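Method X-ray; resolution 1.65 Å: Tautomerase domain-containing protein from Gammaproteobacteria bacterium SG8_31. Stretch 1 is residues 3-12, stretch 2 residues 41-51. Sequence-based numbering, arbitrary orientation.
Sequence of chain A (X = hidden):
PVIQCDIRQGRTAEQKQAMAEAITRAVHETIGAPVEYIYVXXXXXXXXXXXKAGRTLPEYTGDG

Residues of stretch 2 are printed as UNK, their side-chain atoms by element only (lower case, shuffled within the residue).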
# COMPACT_ATOMS: atom_id res chain seq x y z
N ILE A 3 -8.14 -3.96 4.14
CA ILE A 3 -7.25 -5.12 4.24
C ILE A 3 -6.75 -5.41 2.83
O ILE A 3 -7.52 -5.87 1.99
CB ILE A 3 -7.95 -6.36 4.83
CG1 ILE A 3 -8.85 -5.99 6.03
CG2 ILE A 3 -6.90 -7.42 5.19
CD1 ILE A 3 -8.08 -5.49 7.25
N GLN A 4 -5.48 -5.12 2.57
CA GLN A 4 -4.88 -5.39 1.27
C GLN A 4 -4.14 -6.71 1.34
O GLN A 4 -3.37 -6.94 2.27
CB GLN A 4 -3.91 -4.28 0.85
CG GLN A 4 -4.59 -2.94 0.64
CD GLN A 4 -3.58 -1.83 0.47
OE1 GLN A 4 -3.04 -1.62 -0.62
NE2 GLN A 4 -3.29 -1.13 1.57
N CYS A 5 -4.37 -7.56 0.35
CA CYS A 5 -3.81 -8.91 0.33
C CYS A 5 -3.01 -9.07 -0.96
O CYS A 5 -3.59 -9.21 -2.03
CB CYS A 5 -4.92 -9.96 0.39
SG CYS A 5 -6.07 -9.73 1.74
N ASP A 6 -1.69 -9.01 -0.85
CA ASP A 6 -0.82 -9.25 -2.00
C ASP A 6 -0.41 -10.71 -1.98
O ASP A 6 0.45 -11.12 -1.18
CB ASP A 6 0.40 -8.33 -1.98
CG ASP A 6 0.07 -6.92 -2.41
OD1 ASP A 6 0.02 -6.66 -3.64
OD2 ASP A 6 -0.12 -6.08 -1.51
N ILE A 7 -1.02 -11.51 -2.86
CA ILE A 7 -0.85 -12.95 -2.87
C ILE A 7 -0.27 -13.38 -4.21
O ILE A 7 -0.30 -12.65 -5.20
CB ILE A 7 -2.19 -13.68 -2.60
CG1 ILE A 7 -3.14 -13.52 -3.79
CG2 ILE A 7 -2.81 -13.15 -1.31
CD1 ILE A 7 -4.47 -14.29 -3.60
N ARG A 8 0.28 -14.59 -4.24
CA ARG A 8 0.80 -15.11 -5.50
C ARG A 8 -0.34 -15.61 -6.38
O ARG A 8 -1.33 -16.15 -5.90
CB ARG A 8 1.81 -16.23 -5.23
CG ARG A 8 3.19 -15.71 -4.78
CD ARG A 8 4.06 -16.84 -4.22
NE ARG A 8 3.37 -17.42 -3.08
CZ ARG A 8 3.28 -18.72 -2.81
NH1 ARG A 8 3.87 -19.62 -3.58
NH2 ARG A 8 2.57 -19.10 -1.75
N GLN A 9 -0.18 -15.40 -7.69
CA GLN A 9 -1.17 -15.80 -8.68
C GLN A 9 -1.34 -17.32 -8.69
O GLN A 9 -0.46 -18.07 -8.25
CB GLN A 9 -0.75 -15.33 -10.07
CG GLN A 9 0.58 -15.94 -10.50
CD GLN A 9 1.18 -15.31 -11.75
OE1 GLN A 9 0.73 -14.26 -12.21
NE2 GLN A 9 2.21 -15.95 -12.29
N GLY A 10 -2.48 -17.78 -9.20
CA GLY A 10 -2.70 -19.21 -9.41
C GLY A 10 -3.85 -19.80 -8.62
O GLY A 10 -4.19 -20.98 -8.85
N ARG A 11 -4.46 -19.06 -7.71
CA ARG A 11 -5.61 -19.56 -6.97
C ARG A 11 -6.88 -19.43 -7.81
O ARG A 11 -6.99 -18.58 -8.70
CB ARG A 11 -5.79 -18.80 -5.66
CG ARG A 11 -4.98 -19.35 -4.50
CD ARG A 11 -3.53 -18.88 -4.55
NE ARG A 11 -2.80 -19.39 -3.40
CZ ARG A 11 -1.65 -18.88 -2.96
NH1 ARG A 11 -1.10 -17.84 -3.57
NH2 ARG A 11 -1.06 -19.41 -1.90
N THR A 12 -7.86 -20.27 -7.49
CA THR A 12 -9.16 -20.20 -8.15
C THR A 12 -9.97 -19.02 -7.61
O THR A 12 -9.70 -18.49 -6.53
CB THR A 12 -9.95 -21.49 -7.94
OG1 THR A 12 -10.39 -21.56 -6.58
CG2 THR A 12 -9.10 -22.71 -8.27
N UNK A 41 -9.12 -6.07 -0.40
CA UNK A 41 -8.62 -5.88 -1.75
C UNK A 41 -7.55 -6.91 -2.02
O UNK A 41 -6.61 -7.04 -1.24
c UNK A 41 -6.65 -2.89 -3.18
c UNK A 41 -8.44 -4.18 -4.37
c UNK A 41 -7.38 -4.20 -3.26
c UNK A 41 -8.07 -4.46 -1.92
N UNK A 42 -7.69 -7.66 -3.12
CA UNK A 42 -6.77 -8.73 -3.47
C UNK A 42 -5.98 -8.32 -4.71
O UNK A 42 -6.56 -7.88 -5.71
c UNK A 42 -8.30 -10.49 -2.50
c UNK A 42 -7.51 -10.05 -3.74
c UNK A 42 -6.52 -11.13 -4.18
c UNK A 42 -9.33 -11.59 -2.79
N UNK A 43 -4.66 -8.47 -4.64
CA UNK A 43 -3.79 -8.28 -5.80
C UNK A 43 -2.93 -9.52 -5.98
O UNK A 43 -2.36 -10.02 -5.01
c UNK A 43 -3.62 -5.71 -5.67
n UNK A 43 -1.70 -3.80 -2.05
c UNK A 43 -2.32 -3.69 -3.22
c UNK A 43 -2.63 -4.54 -5.53
n UNK A 43 -3.24 -2.73 -3.39
c UNK A 43 -2.88 -7.05 -5.61
n UNK A 43 -2.01 -4.53 -4.21
N UNK A 44 -2.83 -10.00 -7.22
CA UNK A 44 -2.00 -11.16 -7.54
C UNK A 44 -0.72 -10.73 -8.23
O UNK A 44 -0.72 -9.81 -9.06
o UNK A 44 -5.13 -12.93 -9.93
c UNK A 44 -3.96 -12.75 -7.85
c UNK A 44 -4.78 -13.51 -8.88
c UNK A 44 -2.75 -12.12 -8.46
o UNK A 44 -5.05 -14.70 -8.64
N UNK A 45 0.36 -11.45 -7.93
CA UNK A 45 1.67 -11.24 -8.53
C UNK A 45 2.32 -12.59 -8.76
O UNK A 45 1.98 -13.58 -8.11
o UNK A 45 2.36 -10.67 -6.26
c UNK A 45 2.57 -10.36 -7.65
c UNK A 45 2.30 -8.89 -7.91
N UNK A 46 3.28 -12.66 -9.68
CA UNK A 46 4.08 -13.89 -9.80
C UNK A 46 4.87 -14.14 -8.53
O UNK A 46 5.22 -13.22 -7.78
c UNK A 46 4.40 -12.47 -11.71
c UNK A 46 5.01 -13.60 -10.98
c UNK A 46 3.66 -11.66 -10.69
N UNK A 47 5.17 -15.42 -8.29
CA UNK A 47 6.00 -15.76 -7.15
C UNK A 47 7.33 -15.04 -7.14
O UNK A 47 7.84 -14.69 -6.08
N UNK A 48 7.91 -14.82 -8.33
CA UNK A 48 9.20 -14.15 -8.44
C UNK A 48 9.17 -12.72 -7.92
O UNK A 48 10.23 -12.15 -7.63
c UNK A 48 9.67 -14.16 -9.89
N UNK A 49 7.98 -12.12 -7.80
CA UNK A 49 7.85 -10.77 -7.28
C UNK A 49 7.76 -10.72 -5.77
O UNK A 49 7.62 -9.63 -5.20
c UNK A 49 6.30 -8.69 -11.22
c UNK A 49 7.69 -10.09 -10.26
n UNK A 49 7.37 -9.44 -11.43
c UNK A 49 6.62 -10.09 -7.89
n UNK A 49 5.92 -8.84 -9.96
c UNK A 49 6.78 -9.71 -9.33
N UNK A 50 7.82 -11.87 -5.10
CA UNK A 50 7.85 -11.97 -3.65
C UNK A 50 9.24 -12.44 -3.27
O UNK A 50 9.59 -13.60 -3.51
c UNK A 50 6.81 -12.95 -3.13
c UNK A 50 4.76 -12.35 -4.60
c UNK A 50 5.40 -12.55 -3.42
n UNK A 50 4.48 -12.31 -2.43
n UNK A 50 3.47 -11.99 -4.29
c UNK A 50 3.33 -11.97 -2.98
N UNK A 51 10.04 -11.54 -2.70
CA UNK A 51 11.43 -11.87 -2.34
C UNK A 51 11.56 -11.70 -0.83
O UNK A 51 11.64 -10.58 -0.32
c UNK A 51 12.15 -11.12 -4.61
c UNK A 51 13.86 -11.47 -2.82
c UNK A 51 12.44 -11.02 -3.11
O HOH W 1 0.30 -8.80 -5.27
O HOH W 2 -4.01 -16.34 -6.73
O HOH W 3 0.26 -11.91 -11.61
O HOH W 4 -4.99 -16.90 -10.23

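Position 41 carries four carbons forked at the second, on the sheet face it shares with Gln-4. That fork makes it Leu-41; its CD2 lies 4.3 Å from Gln-4 CG, and its backbone opens the parallel ladder, N to Ile-3 O at 2.9 Å and O to Cys-5 N at 2.8 Å.

Position 42 also has four carbons, but the fork is at the first and one arm is two carbons long. This is Ile-42, on the face of Cys-5 and Ile-7, where its CG2 packs 3.8 Å from Ile-7 CD1.

Position 43 returns to the face of Gln-4 and Asp-6 with three carbons, a nitrogen, and a carbon bearing two more nitrogens. Only a guanidinium fits: Arg-43. Its NE reaches Asp-6 OD1 at 3.0 Å and its NH2 reaches Asp-6 OD2 at 2.8 Å, a two-pronged salt bridge. Gln-4 OE1 accepts from both NH1 (3.0 Å) and NH2 (2.9 Å) of Arg-43, so both partners meet the guanidinium at its edge, near its plane.

Position 44 shows three carbons, the third holding two oxygens, with the CB 4.1 Å from Gln-9 CB. Three carbons before the oxygens make it Glu-44. Its carboxylate reaches the turn through water: one water joins Glu-44 OE2 to Arg-8 O and Arg-11 N, and another joins it to Gly-10 N and Arg-11 O.

Position 45 has one carbon carrying an oxygen and a carbon, with CA to CB pointing away from stretch 1. It is Thr-45. Its N donates to Ile-7 O at 3.1 Å and its O accepts from Gln-9 N at 2.9 Å, while a water links its OG1 to Asp-6 OD1.

Position 46 closes three carbons onto its own nitrogen, and the CB comes 3.9 Å from Gln-9 NE2. The ring identifies Pro-46, which follows the strand and has no backbone N-H to donate.

Position 47 has no side-chain atoms, so it is Gly-47. Arg-8 CG sits 3.7 Å from its CA, and an ideal CB here would lie 3.7 Å from Arg-8 CD.

Position 48 has a single carbon, 8.0 Å from stretch 1: Ala-48, outside the contact.

Position 49 has one carbon and a five-membered ring of three carbons and two nitrogens. This is His-49, also out of contact.

Position 50 repeats that ring, now directed toward stretch 1, with Arg-8 CG over one face. It is His-50; Arg-8 CG stands 3.9 Å from the ring centroid in a CH-pi contact, and His-50 NE2 shares a 2.6 Å hydrogen bond with Thr-45 OG1.

Position 51 has three carbons branching at the first, 9.9 Å from stretch 1: Val-51.

The rules are layered. A parallel ladder fixes the register. On one face Gln-4 and Asp-6 bind Arg-43 beside Leu-41; on the other Cys-5, Ile-7 and Ile-42 pack together, with Glu-44 at their end. From within its strand, Glu-44 reaches Gly-10 and Arg-11, past the end of strand 3-8, through waters, and His-50 returns to cover Arg-8.

Stretch 2 (41-51) LIRETPGAHHV
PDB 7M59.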